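PDB 1VLI: spore coat polysaccharide biosynthesis protein SpsE from Bacillus subtilis, which probably acts as an N-acylneuraminate-9-phosphate synthase-like enzyme in the pathway that makes the spore coat polysaccharide. Local coordinates for residues I145-Y153 and L347-L355; A155-A166 and E183-V194. One frame throughout, in Å; residues are numbered along the deposited sequence.

Contact 1 of 2, residues I145-Y153 and L347-L355; sequences INHLPLLKY and LHPRFFELL
Lys152 and Glu353 form a salt bridge between helix 148-155, on the outside of the TIM barrel, and the SAF (AFP-like) domain. Lys152 NZ lies 3.2 Å from Glu353 OE1, on the syn side of that oxygen and 24° out of the carboxylate plane; a weak second bond goes to OE2. The lysine gets there with CG anti to its backbone N (chi1 -160°) and a chain that stays extended until a bend at its end, while Glu353 comes from the opposite direction. Inward from this pair the contact is packing. Pro149 CG rests 4.1 Å from Phe352 CB, and Pro149 CD stands 4.2 Å from Pro349 CB. Leu148 and Arg350 run side by side, CD1 of the leucine 3.7 Å from CB of the arginine; the same methyl also lies at the edge of the His348 ring. That ring is fixed from within its own segment: ND1 accepts the backbone N-H of Arg350 in the ring plane, and Arg350 NH2 sits over one face while NE of the arginine pairs with Glu175 of helix 170-181. Pro349 CD packs on the opposite face, offset toward the rim, and lies 3.5 Å from Asn146 ND2, the proline ring against that amide. Asn146 spends its ND2 on the carbonyl of Arg316, and its amide stands nearly perpendicular (88°) to the His348 ring. Asn146 CB approaches that imidazole obliquely, 3.6 Å from His348 NE2.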
loop_
_atom_site.group_PDB
_atom_site.type_symbol
_atom_site.label_atom_id
_atom_site.label_comp_id
_atom_site.label_asym_id
_atom_site.label_seq_id
_atom_site.Cartn_x
_atom_site.Cartn_y
_atom_site.Cartn_z
ATOM N N ILE A 145 -0.484 -6.318 -4.364
ATOM C CA ILE A 145 -0.392 -7.462 -3.454
ATOM C C ILE A 145 0.152 -8.723 -4.138
ATOM O O ILE A 145 0.696 -9.608 -3.478
ATOM C CB ILE A 145 -1.732 -7.759 -2.762
ATOM C CG1 ILE A 145 -1.498 -8.659 -1.566
ATOM C CG2 ILE A 145 -2.805 -8.382 -3.750
ATOM C CD1 ILE A 145 -2.721 -8.714 -0.636
ATOM N N ASN A 146 0.039 -8.790 -5.459
ATOM C CA ASN A 146 0.449 -9.983 -6.203
ATOM C C ASN A 146 1.636 -9.692 -7.099
ATOM O O ASN A 146 1.957 -10.491 -7.971
ATOM C CB ASN A 146 -0.736 -10.567 -7.014
ATOM C CG ASN A 146 -1.103 -9.703 -8.214
ATOM O OD1 ASN A 146 -0.787 -8.503 -8.244
ATOM N ND2 ASN A 146 -1.777 -10.301 -9.218
ATOM N N HIS A 147 2.303 -8.561 -6.875
ATOM C CA HIS A 147 3.497 -8.251 -7.627
ATOM C C HIS A 147 4.637 -8.930 -6.916
ATOM O O HIS A 147 5.469 -8.285 -6.225
ATOM C CB HIS A 147 3.733 -6.746 -7.687
ATOM C CG HIS A 147 4.752 -6.336 -8.694
ATOM N ND1 HIS A 147 5.729 -7.192 -9.164
ATOM C CD2 HIS A 147 4.942 -5.159 -9.333
ATOM C CE1 HIS A 147 6.477 -6.557 -10.048
ATOM N NE2 HIS A 147 6.027 -5.319 -10.162
ATOM N N LEU A 148 4.687 -10.238 -7.107
ATOM C CA LEU A 148 5.599 -11.098 -6.375
ATOM C C LEU A 148 7.074 -10.786 -6.649
ATOM O O LEU A 148 7.864 -10.765 -5.709
ATOM C CB LEU A 148 5.260 -12.583 -6.596
ATOM C CG LEU A 148 3.827 -13.069 -6.259
ATOM C CD1 LEU A 148 3.872 -14.572 -6.196
ATOM C CD2 LEU A 148 3.221 -12.512 -4.926
ATOM N N PRO A 149 7.469 -10.527 -7.895
ATOM C CA PRO A 149 8.858 -10.092 -8.143
ATOM C C PRO A 149 9.196 -8.798 -7.380
ATOM O O PRO A 149 10.281 -8.693 -6.797
ATOM C CB PRO A 149 8.909 -9.925 -9.664
ATOM C CG PRO A 149 7.778 -10.867 -10.178
ATOM C CD PRO A 149 6.706 -10.633 -9.157
ATOM N N LEU A 150 8.254 -7.855 -7.326
ATOM C CA LEU A 150 8.437 -6.666 -6.506
ATOM C C LEU A 150 8.534 -6.993 -5.021
ATOM O O LEU A 150 9.397 -6.445 -4.329
ATOM C CB LEU A 150 7.339 -5.630 -6.746
ATOM C CG LEU A 150 7.378 -4.405 -5.814
ATOM C CD1 LEU A 150 8.679 -3.503 -6.032
ATOM C CD2 LEU A 150 6.113 -3.590 -5.911
ATOM N N LEU A 151 7.673 -7.876 -4.513
ATOM C CA LEU A 151 7.712 -8.177 -3.083
ATOM C C LEU A 151 9.051 -8.804 -2.706
ATOM O O LEU A 151 9.565 -8.552 -1.641
ATOM C CB LEU A 151 6.534 -9.082 -2.648
ATOM C CG LEU A 151 5.128 -8.514 -2.852
ATOM C CD1 LEU A 151 4.071 -9.577 -2.539
ATOM C CD2 LEU A 151 4.860 -7.219 -2.036
ATOM N N LYS A 152 9.589 -9.640 -3.589
ATOM C CA LYS A 152 10.856 -10.335 -3.395
ATOM C C LYS A 152 11.997 -9.318 -3.417
ATOM O O LYS A 152 12.932 -9.385 -2.629
ATOM C CB LYS A 152 11.011 -11.329 -4.540
ATOM C CG LYS A 152 11.980 -12.468 -4.327
ATOM C CD LYS A 152 12.200 -13.236 -5.646
ATOM C CE LYS A 152 12.939 -14.578 -5.447
ATOM N NZ LYS A 152 12.262 -15.751 -6.121
ATOM N N TYR A 153 11.906 -8.371 -4.335
ATOM C CA TYR A 153 12.973 -7.417 -4.573
ATOM C C TYR A 153 13.132 -6.505 -3.372
ATOM O O TYR A 153 14.239 -6.292 -2.893
ATOM C CB TYR A 153 12.619 -6.588 -5.789
ATOM C CG TYR A 153 13.682 -5.650 -6.254
ATOM C CD1 TYR A 153 13.777 -4.361 -5.729
ATOM C CD2 TYR A 153 14.566 -6.020 -7.244
ATOM C CE1 TYR A 153 14.721 -3.477 -6.167
ATOM C CE2 TYR A 153 15.527 -5.140 -7.693
ATOM C CZ TYR A 153 15.604 -3.863 -7.153
ATOM O OH TYR A 153 16.559 -2.973 -7.617
ATOM N N LEU A 347 -1.434 -13.185 -17.359
ATOM C CA LEU A 347 -1.061 -14.268 -16.419
ATOM C C LEU A 347 -0.641 -13.750 -15.054
ATOM O O LEU A 347 -0.023 -12.699 -14.969
ATOM C CB LEU A 347 0.125 -15.064 -16.950
ATOM C CG LEU A 347 -0.082 -16.354 -17.702
ATOM C CD1 LEU A 347 1.049 -17.272 -17.267
ATOM C CD2 LEU A 347 -1.496 -16.960 -17.445
ATOM N N HIS A 348 -0.932 -14.500 -13.992
ATOM C CA HIS A 348 -0.494 -14.087 -12.649
ATOM C C HIS A 348 1.020 -13.832 -12.569
ATOM O O HIS A 348 1.802 -14.593 -13.131
ATOM C CB HIS A 348 -0.861 -15.150 -11.640
ATOM C CG HIS A 348 -0.756 -14.677 -10.236
ATOM N ND1 HIS A 348 0.445 -14.599 -9.565
ATOM C CD2 HIS A 348 -1.695 -14.228 -9.382
ATOM C CE1 HIS A 348 0.237 -14.139 -8.346
ATOM N NE2 HIS A 348 -1.056 -13.902 -8.211
ATOM N N PRO A 349 1.441 -12.749 -11.915
ATOM C CA PRO A 349 2.861 -12.473 -11.740
ATOM C C PRO A 349 3.722 -13.606 -11.145
ATOM O O PRO A 349 4.954 -13.546 -11.252
ATOM C CB PRO A 349 2.846 -11.260 -10.803
ATOM C CG PRO A 349 1.637 -10.555 -11.216
ATOM C CD PRO A 349 0.616 -11.652 -11.374
ATOM N N ARG A 350 3.110 -14.624 -10.537
ATOM C CA ARG A 350 3.893 -15.768 -10.003
ATOM C C ARG A 350 4.621 -16.519 -11.131
ATOM O O ARG A 350 5.514 -17.325 -10.876
ATOM C CB ARG A 350 3.023 -16.729 -9.142
ATOM C CG ARG A 350 2.190 -17.753 -9.952
ATOM C CD ARG A 350 1.403 -18.805 -9.119
ATOM N NE ARG A 350 0.504 -18.154 -8.181
ATOM C CZ ARG A 350 -0.741 -17.760 -8.442
ATOM N NH1 ARG A 350 -1.308 -17.959 -9.631
ATOM N NH2 ARG A 350 -1.429 -17.144 -7.491
ATOM N N PHE A 351 4.265 -16.259 -12.385
ATOM C CA PHE A 351 4.934 -16.942 -13.488
ATOM C C PHE A 351 5.984 -16.105 -14.175
ATOM O O PHE A 351 6.561 -16.550 -15.149
ATOM C CB PHE A 351 3.919 -17.466 -14.516
ATOM C CG PHE A 351 2.833 -18.351 -13.905
ATOM C CD1 PHE A 351 3.088 -19.699 -13.593
ATOM C CD2 PHE A 351 1.571 -17.834 -13.634
ATOM C CE1 PHE A 351 2.096 -20.512 -13.072
ATOM C CE2 PHE A 351 0.572 -18.640 -13.119
ATOM C CZ PHE A 351 0.841 -19.986 -12.825
ATOM N N PHE A 352 6.283 -14.920 -13.659
ATOM C CA PHE A 352 7.155 -14.016 -14.383
ATOM C C PHE A 352 8.593 -14.559 -14.473
ATOM O O PHE A 352 9.183 -14.600 -15.574
ATOM C CB PHE A 352 7.093 -12.609 -13.782
ATOM C CG PHE A 352 7.879 -11.594 -14.562
ATOM C CD1 PHE A 352 7.333 -10.989 -15.698
ATOM C CD2 PHE A 352 9.162 -11.246 -14.170
ATOM C CE1 PHE A 352 8.050 -10.054 -16.429
ATOM C CE2 PHE A 352 9.890 -10.316 -14.893
ATOM C CZ PHE A 352 9.331 -9.714 -16.029
ATOM N N GLU A 353 9.143 -14.997 -13.338
ATOM C CA GLU A 353 10.461 -15.642 -13.319
ATOM C C GLU A 353 10.570 -16.798 -14.303
ATOM O O GLU A 353 11.493 -16.842 -15.116
ATOM C CB GLU A 353 10.812 -16.098 -11.906
ATOM C CG GLU A 353 11.717 -15.125 -11.174
ATOM C CD GLU A 353 11.496 -15.149 -9.668
ATOM O OE1 GLU A 353 11.401 -16.265 -9.109
ATOM O OE2 GLU A 353 11.412 -14.052 -9.047
ATOM N N LEU A 354 9.607 -17.713 -14.247
ATOM C CA LEU A 354 9.537 -18.877 -15.123
ATOM C C LEU A 354 9.613 -18.497 -16.597
ATOM O O LEU A 354 10.432 -19.041 -17.356
ATOM C CB LEU A 354 8.230 -19.621 -14.855
ATOM C CG LEU A 354 7.940 -20.929 -15.572
ATOM C CD1 LEU A 354 8.858 -21.997 -15.044
ATOM C CD2 LEU A 354 6.496 -21.322 -15.280
ATOM N N LEU A 355 8.766 -17.564 -17.019
ATOM C CA LEU A 355 8.771 -17.176 -18.429
ATOM C C LEU A 355 10.100 -16.532 -18.846
ATOM O O LEU A 355 10.625 -16.873 -19.864
ATOM C CB LEU A 355 7.603 -16.237 -18.727
ATOM C CG LEU A 355 6.150 -16.663 -18.535
ATOM C CD1 LEU A 355 5.279 -15.605 -19.193
ATOM C CD2 LEU A 355 5.884 -18.057 -19.173
#

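Contact 2 of 2, residues A155-A166 and E183-V194; sequences ARLNRPMIFSTA and EGNNQIAIMHCV
Asn185 reaches across to Ala155 and Arg159 just ahead of the paired strands 161-164 and 188-193, which belong to a right-handed beta-alpha-beta unit of the TIM barrel with helix 170-181 between them. Asn185 CB lies 3.5 Å from Ala155 O, and Asn185 CG 3.8 Å from both Ala155 O and Arg159 O. With CG anti to the backbone N (chi1 -167°), the amide is directed at the turn 155-158 and the residue after it: Asn185 ND2 donates to Arg159 O at 2.8 Å and to Ala155 O at 3.2 Å, the latter on a lone pair in the carbonyl plane. OD1 accepts Gln187 N, closing an Asx turn, and Gln187 NE2 from the opposite face. A leucine here would probably leave both carbonyls without this donor and set the Gln187 amide freer to turn. Gln187 NE2 also bonds Asn158 O from above its carbonyl plane. Arg156 NE and NH2 grip Glu183 OE1 side-on in a salt bridge, both from one face, above the carboxylate plane. Parallel pairing runs from Met161 N with Gln187 O to Met191 N, 2.7 Å from Phe163 O. Phe163 lies alongside Ile190, Phe163 CZ 3.7 Å from Ile190 CG1. Past the strand, Thr165 OG1 donates to Met191 O at 2.7 Å.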
loop_
_atom_site.group_PDB
_atom_site.type_symbol
_atom_site.label_atom_id
_atom_site.label_comp_id
_atom_site.label_asym_id
_atom_site.label_seq_id
_atom_site.Cartn_x
_atom_site.Cartn_y
_atom_site.Cartn_z
ATOM N N ALA A 155 11.766 -7.120 -0.276
ATOM C CA ALA A 155 12.056 -7.932 0.913
ATOM C C ALA A 155 13.579 -8.048 1.167
ATOM O O ALA A 155 14.014 -8.069 2.310
ATOM C CB ALA A 155 11.433 -9.291 0.798
ATOM N N ARG A 156 14.370 -8.122 0.101
ATOM C CA ARG A 156 15.820 -8.312 0.228
ATOM C C ARG A 156 16.574 -7.089 0.762
ATOM O O ARG A 156 17.753 -7.179 1.062
ATOM C CB ARG A 156 16.435 -8.730 -1.106
ATOM C CG ARG A 156 16.271 -10.189 -1.405
ATOM C CD ARG A 156 16.664 -10.547 -2.812
ATOM N NE ARG A 156 16.191 -11.879 -3.142
ATOM C CZ ARG A 156 16.436 -12.513 -4.284
ATOM N NH1 ARG A 156 17.171 -11.939 -5.231
ATOM N NH2 ARG A 156 15.941 -13.735 -4.477
ATOM N N LEU A 157 15.888 -5.960 0.873
ATOM C CA LEU A 157 16.497 -4.745 1.365
ATOM C C LEU A 157 16.485 -4.706 2.885
ATOM O O LEU A 157 17.074 -3.818 3.500
ATOM C CB LEU A 157 15.773 -3.533 0.779
ATOM C CG LEU A 157 15.858 -3.473 -0.740
ATOM C CD1 LEU A 157 14.910 -2.414 -1.313
ATOM C CD2 LEU A 157 17.335 -3.247 -1.163
ATOM N N ASN A 158 15.795 -5.670 3.481
ATOM C CA ASN A 158 15.733 -5.857 4.930
ATOM C C ASN A 158 15.131 -4.764 5.815
ATOM O O ASN A 158 15.440 -4.638 6.991
ATOM C CB ASN A 158 17.030 -6.427 5.500
ATOM C CG ASN A 158 16.859 -7.895 5.926
ATOM O OD1 ASN A 158 17.358 -8.792 5.231
ATOM N ND2 ASN A 158 16.092 -8.151 7.038
ATOM N N ARG A 159 14.210 -4.018 5.248
ATOM C CA ARG A 159 13.459 -3.069 6.011
ATOM C C ARG A 159 12.041 -3.579 6.231
ATOM O O ARG A 159 11.572 -4.513 5.541
ATOM C CB ARG A 159 13.479 -1.729 5.287
ATOM C CG ARG A 159 14.804 -0.993 5.472
ATOM C CD ARG A 159 15.041 -0.573 6.950
ATOM N NE ARG A 159 16.433 -0.215 7.235
ATOM C CZ ARG A 159 17.398 -1.088 7.535
ATOM N NH1 ARG A 159 17.140 -2.399 7.597
ATOM N NH2 ARG A 159 18.629 -0.648 7.770
ATOM N N PRO A 160 11.366 -3.007 7.220
ATOM C CA PRO A 160 9.973 -3.323 7.441
ATOM C C PRO A 160 9.119 -3.176 6.178
ATOM O O PRO A 160 9.385 -2.343 5.306
ATOM C CB PRO A 160 9.570 -2.311 8.509
ATOM C CG PRO A 160 10.818 -2.131 9.279
ATOM C CD PRO A 160 11.883 -2.069 8.236
HETATM N N MSE A 161 8.074 -3.991 6.100
HETATM C CA MSE A 161 7.190 -3.955 4.963
HETATM C C MSE A 161 5.765 -3.911 5.391
HETATM O O MSE A 161 5.362 -4.666 6.288
HETATM C CB MSE A 161 7.489 -5.129 4.117
HETATM C CG MSE A 161 8.721 -4.802 3.319
HETATM SE SE MSE A 161 9.223 -6.017 2.048
HETATM C CE MSE A 161 7.688 -5.970 0.774
ATOM N N ILE A 162 5.024 -2.960 4.833
ATOM C CA ILE A 162 3.603 -2.812 5.159
ATOM C C ILE A 162 2.827 -3.049 3.898
ATOM O O ILE A 162 3.045 -2.323 2.916
ATOM C CB ILE A 162 3.301 -1.399 5.650
ATOM C CG1 ILE A 162 4.246 -1.007 6.784
ATOM C CG2 ILE A 162 1.839 -1.283 6.097
ATOM C CD1 ILE A 162 4.191 0.470 7.113
ATOM N N PHE A 163 1.958 -4.061 3.881
ATOM C CA PHE A 163 1.177 -4.263 2.659
ATOM C C PHE A 163 -0.328 -4.231 2.884
ATOM O O PHE A 163 -0.815 -4.615 3.937
ATOM C CB PHE A 163 1.682 -5.427 1.806
ATOM C CG PHE A 163 1.371 -6.792 2.353
ATOM C CD1 PHE A 163 0.121 -7.415 2.094
ATOM C CD2 PHE A 163 2.336 -7.499 3.065
ATOM C CE1 PHE A 163 -0.134 -8.685 2.531
ATOM C CE2 PHE A 163 2.066 -8.791 3.537
ATOM C CZ PHE A 163 0.837 -9.393 3.254
ATOM N N SER A 164 -1.046 -3.693 1.909
ATOM C CA SER A 164 -2.451 -3.481 2.044
ATOM C C SER A 164 -3.214 -4.603 1.349
ATOM O O SER A 164 -2.668 -5.314 0.511
ATOM C CB SER A 164 -2.787 -2.119 1.476
ATOM O OG SER A 164 -2.664 -1.134 2.498
ATOM N N THR A 165 -4.473 -4.775 1.692
ATOM C CA THR A 165 -5.200 -5.944 1.203
ATOM C C THR A 165 -6.607 -5.678 0.665
ATOM O O THR A 165 -7.482 -6.558 0.780
ATOM C CB THR A 165 -5.295 -6.992 2.327
ATOM O OG1 THR A 165 -6.052 -6.450 3.412
ATOM C CG2 THR A 165 -3.910 -7.299 2.942
ATOM N N ALA A 166 -6.853 -4.501 0.083
ATOM C CA ALA A 166 -8.192 -4.217 -0.444
ATOM C C ALA A 166 -8.552 -5.226 -1.510
ATOM O O ALA A 166 -7.758 -5.484 -2.433
ATOM C CB ALA A 166 -8.295 -2.826 -1.008
ATOM N N GLU A 183 12.499 -14.634 1.693
ATOM C CA GLU A 183 13.750 -13.892 1.452
ATOM C C GLU A 183 14.503 -13.557 2.730
ATOM O O GLU A 183 15.488 -12.829 2.695
ATOM C CB GLU A 183 13.494 -12.607 0.660
ATOM C CG GLU A 183 12.915 -12.816 -0.730
ATOM C CD GLU A 183 13.698 -13.811 -1.573
ATOM O OE1 GLU A 183 14.941 -13.679 -1.656
ATOM O OE2 GLU A 183 13.067 -14.724 -2.167
ATOM N N GLY A 184 14.028 -14.070 3.853
ATOM C CA GLY A 184 14.651 -13.820 5.141
ATOM C C GLY A 184 14.157 -12.592 5.892
ATOM O O GLY A 184 14.661 -12.283 6.964
ATOM N N ASN A 185 13.180 -11.880 5.344
ATOM C CA ASN A 185 12.628 -10.713 6.013
ATOM C C ASN A 185 11.346 -11.072 6.775
ATOM O O ASN A 185 10.358 -11.462 6.170
ATOM C CB ASN A 185 12.365 -9.613 4.981
ATOM C CG ASN A 185 12.083 -8.265 5.614
ATOM O OD1 ASN A 185 11.711 -8.193 6.771
ATOM N ND2 ASN A 185 12.267 -7.185 4.852
ATOM N N ASN A 186 11.360 -10.936 8.099
ATOM C CA ASN A 186 10.182 -11.241 8.897
ATOM C C ASN A 186 9.553 -10.044 9.602
ATOM O O ASN A 186 8.785 -10.237 10.529
ATOM C CB ASN A 186 10.406 -12.447 9.858
ATOM C CG ASN A 186 11.490 -12.196 10.891
ATOM N N GLN A 187 9.827 -8.829 9.125
ATOM C CA GLN A 187 9.246 -7.581 9.679
ATOM C C GLN A 187 8.091 -7.102 8.807
ATOM O O GLN A 187 8.237 -6.150 8.026
ATOM C CB GLN A 187 10.311 -6.473 9.758
ATOM C CG GLN A 187 11.687 -6.978 10.175
ATOM C CD GLN A 187 12.811 -6.062 9.716
ATOM O OE1 GLN A 187 13.118 -5.108 10.415
ATOM N NE2 GLN A 187 13.433 -6.355 8.542
ATOM N N ILE A 188 6.956 -7.787 8.931
ATOM C CA ILE A 188 5.818 -7.622 8.014
ATOM C C ILE A 188 4.606 -7.113 8.774
ATOM O O ILE A 188 4.360 -7.553 9.888
ATOM C CB ILE A 188 5.496 -8.963 7.373
ATOM C CG1 ILE A 188 6.701 -9.478 6.611
ATOM C CG2 ILE A 188 4.271 -8.879 6.465
ATOM C CD1 ILE A 188 6.570 -10.947 6.213
ATOM N N ALA A 189 3.887 -6.151 8.184
ATOM C CA ALA A 189 2.605 -5.649 8.715
ATOM C C ALA A 189 1.600 -5.744 7.571
ATOM O O ALA A 189 1.934 -5.416 6.421
ATOM C CB ALA A 189 2.706 -4.218 9.213
ATOM N N ILE A 190 0.383 -6.172 7.890
ATOM C CA ILE A 190 -0.650 -6.441 6.874
ATOM C C ILE A 190 -1.810 -5.513 7.195
ATOM O O ILE A 190 -2.335 -5.580 8.289
ATOM C CB ILE A 190 -1.115 -7.920 6.981
ATOM C CG1 ILE A 190 0.083 -8.875 6.829
ATOM C CG2 ILE A 190 -2.213 -8.233 5.948
ATOM C CD1 ILE A 190 -0.270 -10.344 6.804
HETATM N N MSE A 191 -2.186 -4.623 6.269
HETATM C CA MSE A 191 -3.289 -3.697 6.528
HETATM C C MSE A 191 -4.581 -4.256 5.929
HETATM O O MSE A 191 -4.612 -4.633 4.780
HETATM C CB MSE A 191 -3.035 -2.328 5.939
HETATM C CG MSE A 191 -1.632 -1.699 6.271
HETATM SE SE MSE A 191 -1.487 -1.268 8.139
HETATM C CE MSE A 191 -2.457 0.427 8.146
ATOM N N HIS A 192 -5.641 -4.291 6.710
ATOM C CA HIS A 192 -6.980 -4.470 6.173
ATOM C C HIS A 192 -7.433 -3.134 5.642
ATOM O O HIS A 192 -7.045 -2.103 6.171
ATOM C CB HIS A 192 -7.937 -4.952 7.270
ATOM C CG HIS A 192 -9.373 -4.960 6.852
ATOM N ND1 HIS A 192 -9.811 -5.588 5.703
ATOM C CD2 HIS A 192 -10.471 -4.424 7.433
ATOM C CE1 HIS A 192 -11.121 -5.450 5.607
ATOM N NE2 HIS A 192 -11.545 -4.757 6.645
ATOM N N CYS A 193 -8.297 -3.145 4.639
ATOM C CA CYS A 193 -8.534 -1.952 3.880
ATOM C C CYS A 193 -9.707 -2.131 2.931
ATOM O O CYS A 193 -9.895 -3.211 2.397
ATOM C CB CYS A 193 -7.267 -1.719 3.058
ATOM S SG CYS A 193 -7.348 -0.244 2.094
ATOM N N VAL A 194 -10.464 -1.064 2.690
ATOM C CA VAL A 194 -11.508 -1.041 1.642
ATOM C C VAL A 194 -11.173 -0.022 0.524
ATOM O O VAL A 194 -10.946 1.164 0.809
ATOM C CB VAL A 194 -12.860 -0.653 2.239
ATOM C CG1 VAL A 194 -13.965 -0.841 1.223
ATOM C CG2 VAL A 194 -13.134 -1.443 3.508
#

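Overall arrangement
From the N terminus, the chain enters contact 1 at 145-153, then runs from helix 148-155 into 155-166, the first half of contact 2. Helix 170-181 carries it to 183-194, where contact 2 closes a short loop between neighbouring barrel strands. Contact 1 closes much later, after the rest of the barrel and the start of the SAF domain, when 347-355 returns to the same helix. The short loop thus lies within the long one. Contact 2 binds the barrel within itself, ending with the Cys193 side chain about 6 Å from the zinc ion bound by His226 and His248; contact 1 fastens the C-terminal domain to its outside. The two touch: Lys152 CE packs 3.3 Å from Glu183 OE2.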